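Local coordinates for probable CoA-transferase alpha subunit (Rhodococcus jostii, PDB 6COJ), which binds a coenzyme A thioester of a spirocyclic lactone and probably acts as the alpha subunit of a CoA-transferase family enzyme, at residues L186-K189 and H190-A194; E222-E225 and L226-V230; R52-L55 and R56-V59. The protein carries 1 engineered substitution. All coordinates share one frame; numbering follows the deposited sequence.

Contact 1 (L186-K189 and H190-A194); sequences LGDK and HGNAA. With SO4 (sulfate ion), chain D.
Leu186 and Ala194 form an antiparallel hydrogen-bonded pair, followed by the non-hydrogen-bonded pair Gly187 with Ala193, whose CA atoms lie 4.0 Å apart. Ala194 N gives a good bond to Leu186 O, while the return bond from Leu186 N to Ala194 O is weak. Nearer the bend, Asp188 N bonds to Asn192 O. A water donates to both Asp188 O and Asn192 O.

Asp188 organises the loop. Its CG sits between the backbone N and the carbonyl carbon (chi1 76°), which turns the carboxylate in over the bend. OD1 takes His190 N at 2.9 Å, the donor standing 50° above the carboxylate plane, and a weaker bond from Asn192 N. OD2 receives Asn192 ND2 at 2.9 Å through its syn lone pair, nearly straight and in the amide plane of Asn192. The carboxylate and amide planes are 70° apart. OD2 also holds Thr223 OG1, and Asn192 ND2 binds an acidic side chain of a neighbouring subunit.

This is a beta hairpin closed by a type I turn from Asp188 to Gly191. Gly191 has a positive phi, where a CB would press on the carbonyl O of His190. Strand 235-237 continues the small sheet beyond 193-194.

At the tip, Lys189 and His190 point the same way. Lys189 CG makes a CH-pi contact over the centre of the imidazole, 3.8 Å from its centroid. The extended lysine chain carries NZ to O1 of a sulfate, probably from the crystallisation liquor, at 2.8 Å. His190 CE1 lies 3.2 Å from sulfate O2, near the ring plane, and ND1 bonds to Arg17 O.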
ATOM      1  N   LEU A 186      18.098 -11.114  -4.483  1.00 16.14           N
ATOM      2  CA  LEU A 186      19.372 -10.607  -4.008  1.00 16.85           C
ATOM      3  C   LEU A 186      19.172 -10.114  -2.590  1.00 17.19           C
ATOM      4  O   LEU A 186      18.120  -9.554  -2.270  1.00 17.61           O
ATOM      5  CB  LEU A 186      19.813  -9.430  -4.888  1.00 19.97           C
ATOM      6  CG  LEU A 186      21.288  -9.065  -4.908  1.00 24.99           C
ATOM      7  CD1 LEU A 186      22.121 -10.244  -5.403  1.00 25.24           C
ATOM      8  CD2 LEU A 186      21.457  -7.880  -5.825  1.00 24.60           C
ATOM      9  N   GLY A 187      20.176 -10.299  -1.747  1.00 15.35           N
ATOM     10  CA  GLY A 187      20.073  -9.799  -0.389  1.00 16.73           C
ATOM     11  C   GLY A 187      21.429  -9.781   0.274  1.00 16.36           C
ATOM     12  O   GLY A 187      22.389 -10.373  -0.224  1.00 16.90           O
ATOM     13  N   ASP A 188      21.491  -9.104   1.422  1.00 14.92           N
ATOM     14  CA  ASP A 188      22.697  -9.057   2.234  1.00 16.26           C
ATOM     15  C   ASP A 188      22.540  -9.969   3.456  1.00 15.24           C
ATOM     16  O   ASP A 188      21.482 -10.572   3.678  1.00 15.96           O
ATOM     17  CB  ASP A 188      23.118  -7.602   2.505  1.00 15.58           C
ATOM     18  CG  ASP A 188      22.259  -6.885   3.554  1.00 15.19           C
ATOM     19  OD1 ASP A 188      21.451  -7.534   4.264  1.00 15.34           O
ATOM     20  OD2 ASP A 188      22.355  -5.637   3.595  1.00 16.49           O
ATOM     21  N   LYS A 189      23.621 -10.100   4.239  1.00 17.08           N
ATOM     22  CA  LYS A 189      23.602 -11.007   5.381  1.00 19.31           C
ATOM     23  C   LYS A 189      22.756 -10.494   6.529  1.00 17.12           C
ATOM     24  O   LYS A 189      22.593 -11.214   7.520  1.00 17.07           O
ATOM     25  CB  LYS A 189      25.025 -11.295   5.865  1.00 17.79           C
ATOM     26  CG  LYS A 189      25.769 -10.081   6.399  1.00 20.86           C
ATOM     27  CD  LYS A 189      27.184 -10.515   6.757  1.00 28.99           C
ATOM     28  CE  LYS A 189      28.032  -9.383   7.271  1.00 33.66           C
ATOM     29  NZ  LYS A 189      29.425  -9.877   7.503  1.00 33.78           N
ATOM     30  N   HIS A 190      22.215  -9.275   6.423  1.00 15.40           N
ATOM     31  CA  HIS A 190      21.396  -8.693   7.473  1.00 16.67           C
ATOM     32  C   HIS A 190      19.910  -8.738   7.156  1.00 17.39           C
ATOM     33  O   HIS A 190      19.102  -8.327   7.994  1.00 17.24           O
ATOM     34  CB  HIS A 190      21.806  -7.237   7.716  1.00 18.84           C
ATOM     35  CG  HIS A 190      23.280  -7.027   7.848  1.00 16.37           C
ATOM     36  ND1 HIS A 190      24.026  -7.564   8.874  1.00 20.93           N
ATOM     37  CD2 HIS A 190      24.142  -6.311   7.088  1.00 19.96           C
ATOM     38  CE1 HIS A 190      25.290  -7.206   8.728  1.00 22.34           C
ATOM     39  NE2 HIS A 190      25.385  -6.437   7.656  1.00 21.30           N
ATOM     40  N   GLY A 191      19.528  -9.187   5.962  1.00 15.20           N
ATOM     41  CA  GLY A 191      18.134  -9.264   5.597  1.00 14.60           C
ATOM     42  C   GLY A 191      17.631  -8.167   4.678  1.00 14.13           C
ATOM     43  O   GLY A 191      16.467  -8.229   4.266  1.00 16.10           O
ATOM     44  N   ASN A 192      18.433  -7.147   4.366  1.00 13.90           N
ATOM     45  CA  ASN A 192      18.040  -6.269   3.275  1.00 13.42           C
ATOM     46  C   ASN A 192      17.959  -7.097   2.004  1.00 14.25           C
ATOM     47  O   ASN A 192      18.844  -7.915   1.737  1.00 15.71           O
ATOM     48  CB  ASN A 192      19.049  -5.139   3.128  1.00 15.09           C
ATOM     49  CG  ASN A 192      19.114  -4.260   4.348  1.00 15.19           C
ATOM     50  OD1 ASN A 192      18.100  -3.704   4.801  1.00 14.21           O
ATOM     51  ND2 ASN A 192      20.313  -4.147   4.921  1.00 15.53           N
ATOM     52  N   ALA A 193      16.874  -6.936   1.247  1.00 14.07           N
ATOM     53  CA  ALA A 193      16.677  -7.837   0.116  1.00 13.04           C
ATOM     54  C   ALA A 193      15.811  -7.193  -0.957  1.00 15.25           C
ATOM     55  O   ALA A 193      14.972  -6.322  -0.675  1.00 15.91           O
ATOM     56  CB  ALA A 193      16.095  -9.193   0.534  1.00 13.90           C
ATOM     57  N   ALA A 194      16.013  -7.652  -2.192  1.00 15.91           N
ATOM     58  CA  ALA A 194      15.381  -7.056  -3.353  1.00 13.39           C
ATOM     59  C   ALA A 194      14.825  -8.126  -4.277  1.00 14.87           C
ATOM     60  O   ALA A 194      15.338  -9.253  -4.353  1.00 14.54           O
ATOM     61  CB  ALA A 194      16.358  -6.191  -4.151  1.00 15.50           C
TER
HETATM   62  S   SO4 D 302      29.569  -6.449   9.288  1.00 80.01           S
HETATM   63  O1  SO4 D 302      29.967  -7.852   9.293  1.00 82.60           O
HETATM   64  O2  SO4 D 302      28.200  -6.327   9.784  1.00 78.11           O
HETATM   65  O3  SO4 D 302      30.475  -5.696  10.153  1.00 79.91           O
HETATM   66  O4  SO4 D 302      29.642  -5.927   7.925  1.00 78.66           O
HETATM   67  O   HOH W   1      18.739 -10.707   2.755  1.00 27.45           O

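Contact 2 (E222-E225 and L226-V230); sequences ETEE and LVKTV
Backbone hydrogen bonds between Glu222-Glu225 and Leu226-Val230 hold together the short helix 223-229, with Glu222 at the N-cap position. Leu226 N bonds to Glu222 O at 3.0 Å and Val227 N to Thr223 O at 3.0 Å. Lys228 N reaches Glu224 O less directly, at 3.2 Å, and shares a weak bond with Glu225 O.

One side-chain hydroxyl joins this network. Thr229 OG1 donates to Glu225 O at 2.7 Å from above the carbonyl plane. The hydroxyl is anti to the Thr229 carbonyl carbon, beside the backbone N (chi1 -61°), which faces it back along the helix.

The charged pair is Glu224 and Lys228, one turn apart. Both chains bend at chi2 toward each other's side of the helix. They are placed as a salt bridge, but OE1 and NZ are modelled too close, so its exact geometry is doubtful. A water donates to Glu224 OE2 at 2.8 Å.

Van der Waals contact is slight: Val227 CG1 is 4.4 Å from Thr223 CG2.

Thr223, Glu224 and Val227 also pack against a neighbouring subunit. Leu226 packs on Leu186, Ala194 and Leu235, one from each strand of the small antiparallel sheet.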
ATOM      1  N   GLU A 222      27.272  -7.976  -0.383  0.63 22.00           N
ATOM      2  CA  GLU A 222      27.367  -6.934   0.632  0.63 20.81           C
ATOM      3  C   GLU A 222      26.315  -5.857   0.368  0.63 20.27           C
ATOM      4  O   GLU A 222      25.838  -5.675  -0.755  0.63 21.71           O
ATOM      5  CB  GLU A 222      28.772  -6.315   0.698  0.63 23.33           C
ATOM      6  CG  GLU A 222      29.903  -7.281   1.089  0.63 24.49           C
ATOM      7  CD  GLU A 222      29.978  -7.621   2.581  0.63 26.02           C
ATOM      8  OE1 GLU A 222      29.565  -6.804   3.431  0.63 27.55           O
ATOM      9  OE2 GLU A 222      30.480  -8.722   2.906  0.63 28.27           O
ATOM     10  N   THR A 223      25.956  -5.139   1.435  1.00 19.74           N
ATOM     11  CA  THR A 223      24.892  -4.139   1.362  1.00 18.54           C
ATOM     12  C   THR A 223      25.140  -3.144   0.240  1.00 19.14           C
ATOM     13  O   THR A 223      24.231  -2.822  -0.537  1.00 20.06           O
ATOM     14  CB  THR A 223      24.783  -3.389   2.689  1.00 18.17           C
ATOM     15  OG1 THR A 223      24.582  -4.319   3.760  1.00 20.94           O
ATOM     16  CG2 THR A 223      23.604  -2.403   2.657  1.00 19.23           C
ATOM     17  N   GLU A 224      26.374  -2.666   0.120  1.00 20.84           N
ATOM     18  CA  GLU A 224      26.631  -1.657  -0.886  1.00 22.85           C
ATOM     19  C   GLU A 224      26.469  -2.211  -2.295  1.00 23.21           C
ATOM     20  O   GLU A 224      26.002  -1.499  -3.190  1.00 24.08           O
ATOM     21  CB  GLU A 224      27.994  -1.022  -0.651  1.00 24.16           C
ATOM     22  CG  GLU A 224      28.338  -0.053  -1.722  1.00 29.27           C
ATOM     23  CD  GLU A 224      27.680   1.311  -1.498  1.00 26.06           C
ATOM     24  OE1 GLU A 224      28.081   2.244  -2.203  1.00 29.14           O
ATOM     25  OE2 GLU A 224      26.751   1.442  -0.653  1.00 25.25           O
ATOM     26  N   GLU A 225      26.816  -3.479  -2.508  1.00 22.66           N
ATOM     27  CA  GLU A 225      26.557  -4.083  -3.806  1.00 23.37           C
ATOM     28  C   GLU A 225      25.060  -4.185  -4.072  1.00 22.70           C
ATOM     29  O   GLU A 225      24.596  -3.887  -5.177  1.00 26.33           O
ATOM     30  CB  GLU A 225      27.221  -5.459  -3.882  1.00 23.93           C
ATOM     31  CG  GLU A 225      27.027  -6.103  -5.225  1.00 30.04           C
ATOM     32  CD  GLU A 225      27.834  -7.370  -5.414  1.00 41.35           C
ATOM     33  OE1 GLU A 225      28.591  -7.770  -4.502  1.00 33.46           O
ATOM     34  OE2 GLU A 225      27.695  -7.966  -6.494  1.00 37.87           O
ATOM     35  N   LEU A 226      24.289  -4.594  -3.063  1.00 20.54           N
ATOM     36  CA  LEU A 226      22.838  -4.702  -3.217  1.00 20.69           C
ATOM     37  C   LEU A 226      22.221  -3.383  -3.673  1.00 20.56           C
ATOM     38  O   LEU A 226      21.455  -3.346  -4.644  1.00 21.59           O
ATOM     39  CB  LEU A 226      22.216  -5.157  -1.895  1.00 17.60           C
ATOM     40  CG  LEU A 226      20.692  -5.094  -1.774  1.00 18.96           C
ATOM     41  CD1 LEU A 226      20.058  -6.125  -2.688  1.00 20.03           C
ATOM     42  CD2 LEU A 226      20.268  -5.332  -0.326  1.00 17.66           C
ATOM     43  N   VAL A 227      22.529  -2.288  -2.970  1.00 19.23           N
ATOM     44  CA  VAL A 227      21.840  -1.028  -3.227  1.00 20.22           C
ATOM     45  C   VAL A 227      22.328  -0.380  -4.512  1.00 22.44           C
ATOM     46  O   VAL A 227      21.634   0.479  -5.065  1.00 25.54           O
ATOM     47  CB  VAL A 227      21.901  -0.068  -2.021  1.00 21.46           C
ATOM     48  CG1 VAL A 227      21.324  -0.743  -0.779  1.00 19.79           C
ATOM     49  CG2 VAL A 227      23.326   0.408  -1.770  1.00 25.69           C
ATOM     50  N   LYS A 228      23.504  -0.765  -5.011  1.00 23.45           N
ATOM     51  CA  LYS A 228      23.958  -0.255  -6.296  1.00 26.07           C
ATOM     52  C   LYS A 228      23.475  -1.090  -7.476  1.00 26.91           C
ATOM     53  O   LYS A 228      23.636  -0.663  -8.626  1.00 34.81           O
ATOM     54  CB  LYS A 228      25.490  -0.111  -6.321  1.00 27.68           C
ATOM     55  CG  LYS A 228      26.004   0.995  -5.421  1.00 29.64           C
ATOM     56  CD  LYS A 228      25.768   2.350  -6.075  1.00 39.21           C
ATOM     57  CE  LYS A 228      26.406   3.477  -5.278  1.00 53.71           C
ATOM     58  NZ  LYS A 228      26.652   3.070  -3.863  1.00 64.91           N
ATOM     59  N   THR A 229      22.874  -2.251  -7.224  1.00 25.19           N
ATOM     60  CA  THR A 229      22.414  -3.148  -8.279  1.00 30.35           C
ATOM     61  C   THR A 229      20.958  -2.921  -8.665  1.00 26.01           C
ATOM     62  O   THR A 229      20.598  -3.101  -9.836  1.00 33.27           O
ATOM     63  CB  THR A 229      22.609  -4.604  -7.835  1.00 30.44           C
ATOM     64  OG1 THR A 229      24.001  -4.831  -7.594  1.00 31.37           O
ATOM     65  CG2 THR A 229      22.121  -5.582  -8.900  1.00 31.65           C
ATOM     66  N   VAL A 230      20.118  -2.502  -7.724  1.00 22.04           N
ATOM     67  CA  VAL A 230      18.684  -2.371  -7.977  1.00 22.71           C
ATOM     68  C   VAL A 230      18.242  -0.968  -7.593  1.00 22.85           C
ATOM     69  O   VAL A 230      18.888  -0.299  -6.772  1.00 21.46           O
ATOM     70  CB  VAL A 230      17.873  -3.418  -7.184  1.00 21.34           C
ATOM     71  CG1 VAL A 230      18.333  -4.820  -7.552  1.00 23.90           C
ATOM     72  CG2 VAL A 230      18.021  -3.177  -5.690  1.00 21.68           C
TER
HETATM   73  O   HOH W   2      24.989   3.620  -0.851  1.00 21.72           O

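Contact 3 (R52-L55 and R56-V59); sequences RALL and RSDV
Arg56 folds back along the helix and lays its guanidinium against Ala53. One face of the group lies over Ala53 CA, which stands 3.5 Å from its plane, offset toward the rim. NH2 also comes 3.4 Å from Ala53 CB. The bend at chi3 (-62°) turns the flat group onto the helix after CG has passed Arg52 O. Asp24 of helix 23-28 forms a salt bridge with NH2. With an alanine here, Asp24 would probably be left without its positive mate, and the surface of Ala53 would lose its cover. Arg52 sends its own guanidinium elsewhere, to Glu293, His253 O and the ring of Tyr296.

The backbone is still helical at Arg56, where N bonds to Arg52 O. Ser57 leaves it, and only weak bonds run from its N to Ala53 O and Leu54 O. The hydroxyl takes over. Ser57 OG donates to Leu54 O at 2.7 Å. It accepts from Val59 N at 3.1 Å, making an ST turn that bends the chain away from helix 48-56 toward strand 62-65. Ser57 OG lies between its backbone N and carbonyl carbon (chi1 81°), within range of both partners.

Past this turn, Val59 points back at the helix. Its CG1 meets Leu54 CD2 at 3.8 Å, the side chains crossing at a slant. Leu54 also packs on Val27, Leu30 and Leu75, and Leu55 on Leu74 and Leu75 of helix 70-77.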
ATOM      1  N   ARG A  52      11.285 -27.773   0.184  1.00 16.80           N
ATOM      2  CA  ARG A  52      11.939 -29.082   0.180  1.00 16.65           C
ATOM      3  C   ARG A  52      12.608 -29.376   1.520  1.00 17.19           C
ATOM      4  O   ARG A  52      12.619 -30.525   1.976  1.00 17.89           O
ATOM      5  CB  ARG A  52      12.940 -29.187  -0.979  1.00 18.49           C
ATOM      6  CG  ARG A  52      12.275 -29.335  -2.352  1.00 18.85           C
ATOM      7  CD  ARG A  52      13.268 -29.483  -3.495  1.00 21.73           C
ATOM      8  NE  ARG A  52      13.982 -28.247  -3.816  1.00 19.95           N
ATOM      9  CZ  ARG A  52      13.552 -27.336  -4.688  1.00 21.32           C
ATOM     10  NH1 ARG A  52      12.389 -27.503  -5.326  1.00 18.76           N
ATOM     11  NH2 ARG A  52      14.285 -26.257  -4.921  1.00 22.02           N
ATOM     12  N   ALA A  53      13.161 -28.349   2.174  1.00 17.30           N
ATOM     13  CA  ALA A  53      13.742 -28.556   3.498  1.00 18.98           C
ATOM     14  C   ALA A  53      12.662 -28.898   4.521  1.00 16.77           C
ATOM     15  O   ALA A  53      12.885 -29.725   5.417  1.00 17.69           O
ATOM     16  CB  ALA A  53      14.554 -27.329   3.923  1.00 19.76           C
ATOM     17  N   LEU A  54      11.482 -28.282   4.400  1.00 18.20           N
ATOM     18  CA  LEU A  54      10.351 -28.686   5.234  1.00 18.36           C
ATOM     19  C   LEU A  54      10.000 -30.158   5.028  1.00 19.56           C
ATOM     20  O   LEU A  54       9.732 -30.878   5.998  1.00 20.94           O
ATOM     21  CB  LEU A  54       9.138 -27.809   4.927  1.00 21.93           C
ATOM     22  CG  LEU A  54       8.863 -26.685   5.918  1.00 24.44           C
ATOM     23  CD1 LEU A  54       7.734 -25.786   5.409  1.00 20.27           C
ATOM     24  CD2 LEU A  54       8.520 -27.247   7.282  1.00 23.63           C
ATOM     25  N   LEU A  55       9.986 -30.620   3.770  1.00 19.00           N
ATOM     26  CA  LEU A  55       9.660 -32.014   3.482  1.00 19.37           C
ATOM     27  C   LEU A  55      10.662 -32.964   4.120  1.00 22.60           C
ATOM     28  O   LEU A  55      10.293 -34.051   4.576  1.00 25.17           O
ATOM     29  CB  LEU A  55       9.595 -32.243   1.970  1.00 25.66           C
ATOM     30  CG  LEU A  55       8.180 -32.308   1.377  1.00 31.06           C
ATOM     31  CD1 LEU A  55       7.385 -31.066   1.725  1.00 26.70           C
ATOM     32  CD2 LEU A  55       8.221 -32.526  -0.134  1.00 31.13           C
ATOM     33  N   ARG A  56      11.939 -32.582   4.142  1.00 19.76           N
ATOM     34  CA  ARG A  56      12.958 -33.424   4.759  1.00 20.87           C
ATOM     35  C   ARG A  56      12.783 -33.497   6.268  1.00 20.03           C
ATOM     36  O   ARG A  56      13.187 -34.488   6.886  1.00 21.08           O
ATOM     37  CB  ARG A  56      14.349 -32.874   4.438  1.00 26.68           C
ATOM     38  CG  ARG A  56      14.769 -33.019   2.994  1.00 28.99           C
ATOM     39  CD  ARG A  56      16.263 -32.801   2.834  1.00 27.57           C
ATOM     40  NE  ARG A  56      16.699 -31.466   3.218  1.00 24.47           N
ATOM     41  CZ  ARG A  56      16.700 -30.415   2.399  1.00 23.37           C
ATOM     42  NH1 ARG A  56      16.286 -30.550   1.145  1.00 24.21           N
ATOM     43  NH2 ARG A  56      17.126 -29.237   2.826  1.00 26.78           N
ATOM     44  N   SER A  57      12.203 -32.460   6.873  1.00 20.02           N
ATOM     45  CA  SER A  57      12.041 -32.353   8.314  1.00 19.75           C
ATOM     46  C   SER A  57      10.810 -33.127   8.779  1.00 22.77           C
ATOM     47  O   SER A  57      10.025 -33.643   7.979  1.00 21.67           O
ATOM     48  CB  SER A  57      11.884 -30.888   8.730  1.00 18.98           C
ATOM     49  OG  SER A  57      10.548 -30.417   8.549  1.00 19.18           O
ATOM     50  N   ASP A  58      10.641 -33.187  10.098  1.00 20.64           N
ATOM     51  CA  ASP A  58       9.444 -33.757  10.703  1.00 22.79           C
ATOM     52  C   ASP A  58       8.403 -32.710  11.070  1.00 24.31           C
ATOM     53  O   ASP A  58       7.429 -33.037  11.755  1.00 26.11           O
ATOM     54  CB  ASP A  58       9.799 -34.617  11.922  1.00 27.32           C
ATOM     55  CG  ASP A  58      10.389 -33.815  13.071  1.00 34.36           C
ATOM     56  OD1 ASP A  58      10.610 -32.593  12.925  1.00 37.94           O
ATOM     57  OD2 ASP A  58      10.638 -34.420  14.135  1.00 49.99           O
ATOM     58  N   VAL A  59       8.591 -31.460  10.646  1.00 21.64           N
ATOM     59  CA  VAL A  59       7.630 -30.405  10.952  1.00 20.77           C
ATOM     60  C   VAL A  59       6.351 -30.660  10.169  1.00 19.83           C
ATOM     61  O   VAL A  59       6.374 -30.789   8.939  1.00 26.66           O
ATOM     62  CB  VAL A  59       8.225 -29.032  10.612  1.00 18.70           C
ATOM     63  CG1 VAL A  59       7.151 -27.950  10.734  1.00 20.12           C
ATOM     64  CG2 VAL A  59       9.402 -28.725  11.526  1.00 23.13           C
TER

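Overall arrangement
From the N terminus, contact 3 comes first. It ends helix 48-56 and turns the chain toward strand 62-65 of the seven-stranded parallel sheet. Contact 1 follows, closing the hairpin loop between strands 186-187 and 193-194, just after strand 177-184 of that sheet. Contact 2 opens later, in helix 223-229 after strand 213-217. The three are in series; none nests in or crosses another. Contacts 1 and 2 touch, with centres about 9 Å apart: Leu226 CD2 packs against Asn192 O, and Val230 on Ala194. Contact 3 stands apart, its centre about 24 Å from that of contact 1 and 32 Å from that of contact 2.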